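Local structure of uncharacterized protein (Burkholderia xenovorans, 5KAK) at residues E33-A36 with I37-V41; Q85-R89 with K90-P94. The protein is of unknown function but belongs to the NipSnap family, whose small domains are related to the dimeric alpha-beta barrel proteins. One frame throughout, in Å; residues are numbered along the deposited sequence. Where two conformers were deposited one is given.

Contact 1 (E33-A36 with I37-V41); sequences EGIA and IQRPV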
loop_
_atom_site.group_PDB
_atom_site.type_symbol
_atom_site.label_atom_id
_atom_site.label_comp_id
_atom_site.label_asym_id
_atom_site.label_seq_id
_atom_site.Cartn_x
_atom_site.Cartn_y
_atom_site.Cartn_z
ATOM N N GLU E 33 11.129 28.746 -14.218
ATOM C CA GLU E 33 12.220 29.127 -13.333
ATOM C C GLU E 33 13.070 27.940 -12.889
ATOM O O GLU E 33 14.299 27.984 -12.982
ATOM C CB GLU E 33 11.654 29.871 -12.116
ATOM C CG GLU E 33 12.684 30.232 -11.063
ATOM C CD GLU E 33 12.104 31.030 -9.905
ATOM O OE1 GLU E 33 10.861 31.180 -9.823
ATOM O OE2 GLU E 33 12.894 31.510 -9.067
ATOM N N GLY E 34 12.434 26.867 -12.412
ATOM C CA GLY E 34 13.177 25.845 -11.691
ATOM C C GLY E 34 14.088 24.982 -12.542
ATOM O O GLY E 34 15.149 24.556 -12.077
ATOM N N ILE E 35 13.695 24.684 -13.779
ATOM C CA ILE E 35 14.513 23.755 -14.552
ATOM C C ILE E 35 15.784 24.444 -15.030
ATOM O O ILE E 35 16.826 23.790 -15.180
ATOM C CB ILE E 35 13.701 23.139 -15.711
ATOM C CG1 ILE E 35 14.326 21.815 -16.162
ATOM C CG2 ILE E 35 13.581 24.110 -16.886
ATOM C CD1 ILE E 35 14.299 20.718 -15.089
ATOM N N ALA E 36 15.739 25.766 -15.233
ATOM C CA ALA E 36 16.941 26.507 -15.594
ATOM C C ALA E 36 17.979 26.437 -14.488
ATOM O O ALA E 36 19.180 26.558 -14.754
ATOM C CB ALA E 36 16.594 27.966 -15.893
ATOM N N ILE E 37 17.535 26.271 -13.244
ATOM C CA ILE E 37 18.462 26.064 -12.139
ATOM C C ILE E 37 18.955 24.625 -12.122
ATOM O O ILE E 37 20.161 24.363 -12.051
ATOM C CB ILE E 37 17.795 26.416 -10.799
ATOM C CG1 ILE E 37 17.269 27.840 -10.793
ATOM C CG2 ILE E 37 18.768 26.218 -9.652
ATOM C CD1 ILE E 37 16.413 28.134 -9.585
ATOM N N GLN E 38 18.016 23.670 -12.179
ATOM C CA GLN E 38 18.328 22.299 -11.804
ATOM C C GLN E 38 18.990 21.516 -12.929
ATOM O O GLN E 38 19.948 20.784 -12.686
ATOM C CB GLN E 38 17.053 21.589 -11.338
ATOM C CG GLN E 38 17.284 20.166 -10.827
ATOM C CD GLN E 38 15.987 19.430 -10.537
ATOM O OE1 GLN E 38 14.980 19.646 -11.206
ATOM N NE2 GLN E 38 16.004 18.567 -9.527
ATOM N N ARG E 39 18.508 21.657 -14.160
ATOM C CA ARG E 39 19.035 20.827 -15.239
ATOM C C ARG E 39 20.520 21.038 -15.511
ATOM O O ARG E 39 21.223 20.033 -15.715
ATOM C CB ARG E 39 18.218 21.044 -16.519
ATOM C CG ARG E 39 18.663 20.142 -17.671
ATOM C CD ARG E 39 17.573 19.981 -18.709
ATOM N NE ARG E 39 16.852 21.227 -18.932
ATOM C CZ ARG E 39 15.795 21.346 -19.728
ATOM N NH1 ARG E 39 15.340 20.293 -20.390
ATOM N NH2 ARG E 39 15.195 22.520 -19.865
ATOM N N PRO E 40 21.065 22.259 -15.532
ATOM C CA PRO E 40 22.507 22.375 -15.807
ATOM C C PRO E 40 23.370 21.721 -14.744
ATOM O O PRO E 40 24.474 21.258 -15.055
ATOM C CB PRO E 40 22.745 23.892 -15.855
ATOM C CG PRO E 40 21.383 24.507 -16.009
ATOM C CD PRO E 40 20.443 23.578 -15.322
ATOM N N VAL E 41 22.914 21.693 -13.493
ATOM C CA VAL E 41 23.710 21.116 -12.416
ATOM C C VAL E 41 23.652 19.592 -12.463
ATOM O O VAL E 41 24.686 18.899 -12.428
ATOM C CB VAL E 41 23.225 21.661 -11.060
ATOM C CG1 VAL E 41 24.062 21.116 -9.925
ATOM C CG2 VAL E 41 23.248 23.204 -11.065
HETATM O O HOH W 1 16.922 23.791 -18.154
#
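The guanidinium group of Arg39 has Ile35 lying over one face, with CG1 3.5 Å above the plane and displaced toward the rim, while a water molecule sits in plane at its edge. That water accepts from NE of Arg39 at 2.7 Å and donates a weak bond to the backbone O of Ile35, so it bridges the arginine head to the helix turn beneath it. CG of Arg39 stands anti to the backbone N of the residue (chi1 -177°), and a bend at chi3 (39°) brings the guanidinium obliquely across the isoleucine, whose CG2 approaches NH2 at 3.7 Å. Two conformers of this arginine were modelled, and the description applies to one of them. The same carbonyl of Ile35 also receives Arg39 N at 2.9 Å in a regular i to i+4 helical bond. One residue earlier, Gly34 O accepts Gln38 N at 3.0 Å and a weak second bond from Ile37 N. Pro40, having no N-H to give, interrupts this ladder and kinks the helix; its CG and CD crowd against Ala36 O, each at 3.3 Å, where a donor would otherwise have come. Across the helix Ile37 runs back over the preceding turn, its CG1 3.7 Å from Glu33 O. The far end of Arg39 is held from outside: NH1 bonds to Phe109 O of the second subunit, and Trp117 of the same chain makes a cation-pi contact with the guanidinium. This C-terminal half of helix 23-42 lies between other elements of the chain, with Ile35 and Gln38 against Trp63 of strand 58-65, Ile37 against Trp84 of helix 82-92, and Val41 against Ile77 of helix 68-80.

Contact 2 (Q85-R89 with K90-P94); sequences QEYVR and KNIQP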
loop_
_atom_site.group_PDB
_atom_site.type_symbol
_atom_site.label_atom_id
_atom_site.label_comp_id
_atom_site.label_asym_id
_atom_site.label_seq_id
_atom_site.Cartn_x
_atom_site.Cartn_y
_atom_site.Cartn_z
ATOM N N GLN E 85 17.697 26.371 -3.065
ATOM C CA GLN E 85 16.994 26.239 -1.791
ATOM C C GLN E 85 15.836 27.223 -1.703
ATOM O O GLN E 85 14.731 26.856 -1.284
ATOM C CB GLN E 85 17.960 26.441 -0.620
ATOM C CG GLN E 85 19.007 25.347 -0.464
ATOM C CD GLN E 85 18.432 24.045 0.082
ATOM O OE1 GLN E 85 17.308 24.008 0.587
ATOM N NE2 GLN E 85 19.209 22.969 -0.012
ATOM N N GLU E 86 16.060 28.472 -2.123
ATOM C CA GLU E 86 14.990 29.466 -2.069
ATOM C C GLU E 86 13.859 29.121 -3.033
ATOM O O GLU E 86 12.681 29.233 -2.678
ATOM C CB GLU E 86 15.547 30.860 -2.364
ATOM C CG GLU E 86 14.481 31.927 -2.560
ATOM C CD GLU E 86 13.659 32.180 -1.306
ATOM O OE1 GLU E 86 14.071 31.736 -0.207
ATOM O OE2 GLU E 86 12.600 32.834 -1.427
ATOM N N TYR E 87 14.196 28.692 -4.254
ATOM C CA TYR E 87 13.162 28.329 -5.219
ATOM C C TYR E 87 12.272 27.209 -4.690
ATOM O O TYR E 87 11.042 27.274 -4.810
ATOM C CB TYR E 87 13.803 27.926 -6.548
ATOM C CG TYR E 87 12.867 27.165 -7.455
ATOM C CD1 TYR E 87 11.966 27.828 -8.264
ATOM C CD2 TYR E 87 12.880 25.775 -7.499
ATOM C CE1 TYR E 87 11.102 27.141 -9.082
ATOM C CE2 TYR E 87 12.013 25.078 -8.314
ATOM C CZ TYR E 87 11.126 25.763 -9.101
ATOM O OH TYR E 87 10.269 25.074 -9.922
ATOM N N VAL E 88 12.871 26.178 -4.098
ATOM C CA VAL E 88 12.084 25.065 -3.567
ATOM C C VAL E 88 11.198 25.535 -2.418
ATOM O O VAL E 88 10.004 25.210 -2.359
ATOM C CB VAL E 88 13.006 23.917 -3.124
ATOM C CG1 VAL E 88 12.221 22.882 -2.326
ATOM C CG2 VAL E 88 13.647 23.267 -4.334
ATOM N N ARG E 89 11.770 26.307 -1.491
ATOM C CA ARG E 89 11.024 26.758 -0.320
ATOM C C ARG E 89 9.838 27.630 -0.718
ATOM O O ARG E 89 8.720 27.449 -0.222
ATOM C CB ARG E 89 11.961 27.522 0.624
ATOM C CG ARG E 89 11.262 28.185 1.811
ATOM C CD ARG E 89 11.965 29.477 2.244
ATOM N NE ARG E 89 11.737 30.587 1.314
ATOM C CZ ARG E 89 10.623 31.320 1.271
ATOM N NH1 ARG E 89 10.505 32.303 0.388
ATOM N NH2 ARG E 89 9.616 31.059 2.096
ATOM N N LYS E 90 10.068 28.580 -1.625
ATOM C CA LYS E 90 9.016 29.517 -2.003
ATOM C C LYS E 90 7.929 28.837 -2.829
ATOM O O LYS E 90 6.733 29.028 -2.571
ATOM C CB LYS E 90 9.624 30.691 -2.779
ATOM C CG LYS E 90 8.631 31.764 -3.201
ATOM C CD LYS E 90 9.287 32.802 -4.108
ATOM C CE LYS E 90 8.389 34.009 -4.305
ATOM N NZ LYS E 90 7.004 33.620 -4.694
ATOM N N ASN E 91 8.321 28.025 -3.815
ATOM C CA ASN E 91 7.389 27.633 -4.861
ATOM C C ASN E 91 6.972 26.175 -4.854
ATOM O O ASN E 91 5.839 25.888 -5.229
ATOM C CB ASN E 91 7.983 27.940 -6.238
ATOM C CG ASN E 91 8.288 29.404 -6.407
ATOM O OD1 ASN E 91 7.375 30.229 -6.499
ATOM N ND2 ASN E 91 9.567 29.743 -6.439
ATOM N N ILE E 92 7.854 25.250 -4.485
ATOM C CA ILE E 92 7.572 23.827 -4.628
ATOM C C ILE E 92 7.185 23.189 -3.302
ATOM O O ILE E 92 6.264 22.368 -3.252
ATOM C CB ILE E 92 8.774 23.098 -5.262
ATOM C CG1 ILE E 92 9.056 23.636 -6.675
ATOM C CG2 ILE E 92 8.529 21.589 -5.287
ATOM C CD1 ILE E 92 7.854 23.655 -7.598
ATOM N N GLN E 93 7.899 23.540 -2.236
ATOM C CA GLN E 93 7.608 23.016 -0.903
ATOM C C GLN E 93 6.123 23.012 -0.552
ATOM O O GLN E 93 5.641 21.984 -0.048
ATOM C CB GLN E 93 8.419 23.823 0.123
ATOM C CG GLN E 93 8.111 23.472 1.550
ATOM C CD GLN E 93 8.614 22.098 1.904
ATOM O OE1 GLN E 93 9.681 21.691 1.449
ATOM N NE2 GLN E 93 7.844 21.365 2.703
ATOM N N PRO E 94 5.349 24.082 -0.784
ATOM C CA PRO E 94 3.921 24.050 -0.421
ATOM C C PRO E 94 3.079 23.073 -1.229
ATOM O O PRO E 94 1.930 22.807 -0.835
ATOM C CB PRO E 94 3.460 25.488 -0.671
ATOM C CG PRO E 94 4.719 26.302 -0.679
ATOM C CD PRO E 94 5.750 25.420 -1.263
#
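Tyr87 overlaps two side chains of the following turn, Asn91 beside CD1 and Ile92 beside the hydroxyl end. The amide nitrogen ND2 of Asn91 comes within 3.6 Å of CD1, with the ring and amide planes turned 43° apart, and CG1 of Ile92 packs obliquely on CE2 at 3.7 Å. A chi1 of -60° keeps the Asn91 amide beside its own backbone N, from where ND2 sends a weak bond to Tyr87 O; the backbone N of Asn91 also donates to this oxygen, at 3.0 Å. The next carbonyl is shared as well. Val88 O takes Ile92 N in the usual i to i+4 manner and Gln93 N at 2.7 Å, the latter an almost straight i to i+5 bond (173°) that marks the wider pi-type turn near the end of the helix. On the outer side, Arg89 grips Glu86 side-on, NE to OE1 at 3.0 Å and NH1 to OE2 at 2.8 Å. Both carboxylate oxygens are near the guanidinium plane, although OE1 is approached from well above the plane of the carboxylate. This two-point salt bridge to Glu86 fixes the rotation of the arginine head and lays one of its faces over the backbone N of Lys90, which itself bonds to Glu86 O. The end of Gln93 turns away to a third subunit, whose Asn21 and Pro20 O pair with its amide, and Val88 packs on the same Asn21. Within the chain, helix 82-92 lies against helix 23-42: Tyr87 meets Phe30 edge-to-face, Asn91 touches His29 and Ile92 touches Phe30, just before the chain leads into strand 96-106.

Overall arrangement
Contact 1 comes first along the chain, in the C-terminal half of helix 23-42, and contact 2 follows at the end of helix 82-92; their centres lie about 13 Å apart. The two helices touch directly here: Gly34, which has no side chain to keep the ring away, lets CZ of Tyr87 come to 3.3 Å from its CA, while Glu33 and Ile37 pack around the same tyrosine. Both contacts belong to the single NIPSNAP domain, whose four-stranded antiparallel sheet meets helix 23-42 through Trp63. They also face different partners in the eight-chain assembly, contact 1 a second subunit and contact 2 a third, so the two contacts lie near two different intersubunit surfaces.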